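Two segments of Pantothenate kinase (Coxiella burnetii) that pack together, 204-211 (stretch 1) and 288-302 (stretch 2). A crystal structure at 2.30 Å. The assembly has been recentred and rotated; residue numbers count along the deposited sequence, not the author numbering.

Stretch 1 204-211: GLNILQTG
Stretch 2, residues 288-302: VNLMENILPYKNRAQ

The firmest link is charged side chain to backbone: R300 NH1 donates to L208 O at 2.8 Å, the carbonyl lying at the guanidinium edge, near its plane. R300 (m, t, p, chi4 -141°) also donates to a water, NH1 to water oxygen 3.1 Å, which in turn donates to I207 O (2.8 Å) and Q209 O (2.6 Å). A weak hydrogen bond, donated from stretch 1, joins Q209 NE2 to N293 O at 2.8 Å, its N-H...O angle only 128°; with Q209 at m, t and chi3 9°, its end comes nearer stretch 2 than its sideways CB suggests. A second water accepts from T210 N and lies 2.8 Å from Y297 OH.

Two overlapping type I turns, G204 to I207 and N206 to Q209, present the stretch 1 carbonyls; Q209 and T210 then run extended (psi 175° and 166°). In stretch 2, a helix already under way at 288 carries a pi-type turn at 290-294, then tightens into a 3-10 segment, 295-300. Both stretches run the same way: L205 CA sits 6.4 Å from I294 CA, L208 CA 5.8 Å from Y297 CA.

Packing completes a contact burying 515 Å², both sides summed. Q209 CA sits over one face of the Y297 ring (m, chi2 -79°), 4.2 Å from its centroid and 6° off the normal, a CH-pi contact. Apolar contacts follow: L208 (m, t) points toward stretch 2, its CB 3.7 Å from Y297 CB and CD1 4.4 Å from A301 CB; L205 (m, t) sets CB 3.9 Å from I294 CD1.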

# COMPACT_ATOMS: atom_id res chain seq x y z
N GLY B 204 6.07 5.97 -13.64
CA GLY B 204 7.00 5.00 -14.17
C GLY B 204 6.39 3.61 -14.27
O GLY B 204 5.40 3.31 -13.61
N LEU B 205 7.03 2.77 -15.06
CA LEU B 205 6.63 1.37 -15.24
C LEU B 205 6.41 0.61 -13.92
O LEU B 205 5.50 -0.21 -13.81
CB LEU B 205 7.71 0.61 -16.04
CG LEU B 205 8.19 1.21 -17.37
CD1 LEU B 205 9.22 0.31 -18.04
CD2 LEU B 205 7.01 1.44 -18.30
N ASN B 206 7.26 0.88 -12.94
CA ASN B 206 7.53 -0.07 -11.85
C ASN B 206 6.99 0.31 -10.50
O ASN B 206 7.37 -0.29 -9.50
CB ASN B 206 9.04 -0.25 -11.72
CG ASN B 206 9.78 1.07 -11.47
OD1 ASN B 206 9.30 2.13 -11.84
ND2 ASN B 206 10.97 1.00 -10.88
N ILE B 207 6.13 1.32 -10.43
CA ILE B 207 5.80 1.92 -9.14
C ILE B 207 4.89 1.08 -8.27
O ILE B 207 4.76 1.34 -7.08
CB ILE B 207 5.19 3.31 -9.27
CG1 ILE B 207 3.93 3.27 -10.14
CG2 ILE B 207 6.22 4.26 -9.81
CD1 ILE B 207 2.99 4.44 -9.88
N LEU B 208 4.23 0.09 -8.88
CA LEU B 208 3.31 -0.79 -8.18
C LEU B 208 3.96 -2.14 -7.82
O LEU B 208 3.32 -3.00 -7.22
CB LEU B 208 2.07 -1.02 -9.04
CG LEU B 208 1.36 0.27 -9.40
CD1 LEU B 208 0.07 0.03 -10.15
CD2 LEU B 208 1.09 1.07 -8.13
N GLN B 209 5.21 -2.31 -8.21
CA GLN B 209 5.93 -3.54 -7.97
C GLN B 209 6.47 -3.61 -6.56
O GLN B 209 6.38 -2.66 -5.79
CB GLN B 209 7.08 -3.66 -8.96
CG GLN B 209 6.65 -3.73 -10.40
CD GLN B 209 7.83 -3.65 -11.35
OE1 GLN B 209 8.99 -3.71 -10.93
NE2 GLN B 209 7.54 -3.52 -12.64
N THR B 210 7.04 -4.76 -6.23
CA THR B 210 7.73 -4.96 -4.97
C THR B 210 9.21 -5.13 -5.24
O THR B 210 9.62 -5.37 -6.38
CB THR B 210 7.22 -6.23 -4.28
OG1 THR B 210 7.30 -7.31 -5.21
CG2 THR B 210 5.78 -6.05 -3.83
N GLY B 211 10.01 -5.03 -4.19
CA GLY B 211 11.45 -5.22 -4.29
C GLY B 211 11.81 -6.70 -4.28
O GLY B 211 10.97 -7.56 -3.96
N VAL B 288 6.69 -8.09 -22.86
CA VAL B 288 7.04 -9.06 -21.86
C VAL B 288 7.08 -8.35 -20.51
O VAL B 288 6.63 -8.88 -19.51
CB VAL B 288 8.39 -9.75 -22.16
CG1 VAL B 288 8.83 -10.64 -21.00
CG2 VAL B 288 8.28 -10.55 -23.45
N ASN B 289 7.62 -7.14 -20.50
CA ASN B 289 7.66 -6.32 -19.31
C ASN B 289 6.24 -6.05 -18.83
O ASN B 289 5.90 -6.27 -17.67
CB ASN B 289 8.40 -5.01 -19.59
CG ASN B 289 8.82 -4.28 -18.33
OD1 ASN B 289 8.84 -4.86 -17.24
ND2 ASN B 289 9.17 -3.01 -18.47
N LEU B 290 5.40 -5.59 -19.75
CA LEU B 290 4.00 -5.37 -19.44
C LEU B 290 3.37 -6.62 -18.82
O LEU B 290 2.78 -6.55 -17.74
CB LEU B 290 3.24 -4.96 -20.70
CG LEU B 290 1.73 -4.83 -20.64
CD1 LEU B 290 1.31 -3.79 -19.61
CD2 LEU B 290 1.25 -4.46 -22.02
N MET B 291 3.54 -7.77 -19.47
CA MET B 291 2.86 -8.98 -19.02
C MET B 291 3.43 -9.52 -17.72
O MET B 291 2.68 -10.06 -16.91
CB MET B 291 2.88 -10.07 -20.10
CG MET B 291 2.09 -9.75 -21.41
SD MET B 291 0.45 -8.98 -21.19
CE MET B 291 -0.57 -10.41 -20.80
N GLU B 292 4.73 -9.35 -17.51
CA GLU B 292 5.42 -9.96 -16.37
C GLU B 292 5.52 -9.06 -15.14
O GLU B 292 5.50 -9.54 -14.01
CB GLU B 292 6.83 -10.43 -16.77
CG GLU B 292 6.86 -11.55 -17.79
CD GLU B 292 8.26 -12.15 -17.97
OE1 GLU B 292 9.28 -11.50 -17.64
OE2 GLU B 292 8.33 -13.28 -18.46
N ASN B 293 5.66 -7.76 -15.35
CA ASN B 293 6.00 -6.85 -14.25
C ASN B 293 5.09 -5.66 -14.01
O ASN B 293 5.17 -5.02 -12.96
CB ASN B 293 7.42 -6.33 -14.46
CG ASN B 293 8.40 -7.44 -14.74
OD1 ASN B 293 9.02 -7.47 -15.79
ND2 ASN B 293 8.52 -8.37 -13.81
N ILE B 294 4.24 -5.33 -14.97
CA ILE B 294 3.43 -4.12 -14.88
C ILE B 294 1.98 -4.51 -14.65
O ILE B 294 1.43 -4.24 -13.60
CB ILE B 294 3.57 -3.26 -16.14
CG1 ILE B 294 5.06 -3.01 -16.43
CG2 ILE B 294 2.77 -1.94 -15.99
CD1 ILE B 294 5.35 -2.11 -17.64
N LEU B 295 1.41 -5.22 -15.62
CA LEU B 295 -0.01 -5.60 -15.61
C LEU B 295 -0.43 -6.45 -14.41
O LEU B 295 -1.54 -6.30 -13.91
CB LEU B 295 -0.34 -6.35 -16.91
CG LEU B 295 -1.81 -6.46 -17.31
CD1 LEU B 295 -2.42 -5.06 -17.49
CD2 LEU B 295 -1.94 -7.29 -18.60
N PRO B 296 0.45 -7.35 -13.93
CA PRO B 296 0.10 -8.10 -12.74
C PRO B 296 -0.21 -7.25 -11.52
O PRO B 296 -0.88 -7.71 -10.62
CB PRO B 296 1.35 -8.94 -12.50
CG PRO B 296 1.89 -9.16 -13.84
CD PRO B 296 1.67 -7.88 -14.56
N TYR B 297 0.30 -6.02 -11.48
CA TYR B 297 0.08 -5.16 -10.32
C TYR B 297 -0.98 -4.10 -10.60
O TYR B 297 -1.23 -3.25 -9.76
CB TYR B 297 1.42 -4.54 -9.88
CG TYR B 297 2.39 -5.59 -9.45
CD1 TYR B 297 2.29 -6.17 -8.19
CD2 TYR B 297 3.39 -6.06 -10.31
CE1 TYR B 297 3.17 -7.18 -7.79
CE2 TYR B 297 4.27 -7.06 -9.92
CZ TYR B 297 4.16 -7.62 -8.66
OH TYR B 297 5.03 -8.61 -8.25
N LYS B 298 -1.65 -4.20 -11.75
CA LYS B 298 -2.66 -3.21 -12.14
C LYS B 298 -3.70 -2.98 -11.03
O LYS B 298 -4.11 -1.84 -10.74
CB LYS B 298 -3.37 -3.65 -13.43
CG LYS B 298 -4.43 -2.68 -13.93
CD LYS B 298 -5.20 -3.19 -15.15
CE LYS B 298 -6.12 -4.34 -14.79
NZ LYS B 298 -7.28 -4.40 -15.69
N ASN B 299 -4.13 -4.08 -10.42
CA ASN B 299 -5.22 -4.00 -9.46
C ASN B 299 -4.78 -3.43 -8.12
O ASN B 299 -5.58 -3.33 -7.20
CB ASN B 299 -5.89 -5.37 -9.31
CG ASN B 299 -6.64 -5.78 -10.58
OD1 ASN B 299 -6.98 -4.93 -11.42
ND2 ASN B 299 -6.89 -7.08 -10.74
N ARG B 300 -3.51 -3.04 -8.00
CA ARG B 300 -3.08 -2.33 -6.79
C ARG B 300 -3.42 -0.84 -6.86
O ARG B 300 -3.35 -0.18 -5.86
CB ARG B 300 -1.59 -2.50 -6.54
CG ARG B 300 -1.14 -3.92 -6.31
CD ARG B 300 0.26 -3.93 -5.73
NE ARG B 300 0.29 -3.24 -4.44
CZ ARG B 300 1.26 -2.45 -4.01
NH1 ARG B 300 2.35 -2.22 -4.74
NH2 ARG B 300 1.14 -1.86 -2.81
N ALA B 301 -3.75 -0.34 -8.04
CA ALA B 301 -4.04 1.06 -8.27
C ALA B 301 -5.36 1.45 -7.67
O ALA B 301 -6.29 0.65 -7.64
CB ALA B 301 -4.06 1.36 -9.76
N GLN B 302 -5.44 2.69 -7.21
CA GLN B 302 -6.70 3.25 -6.70
C GLN B 302 -7.62 3.61 -7.87
O GLN B 302 -8.83 3.51 -7.77
CB GLN B 302 -6.44 4.51 -5.87
CG GLN B 302 -6.11 4.28 -4.43
CD GLN B 302 -4.72 3.75 -4.25
OE1 GLN B 302 -3.76 4.31 -4.79
NE2 GLN B 302 -4.60 2.66 -3.51
O HOH W 1 4.98 -0.63 -5.14
O HOH W 2 7.31 -7.13 -7.75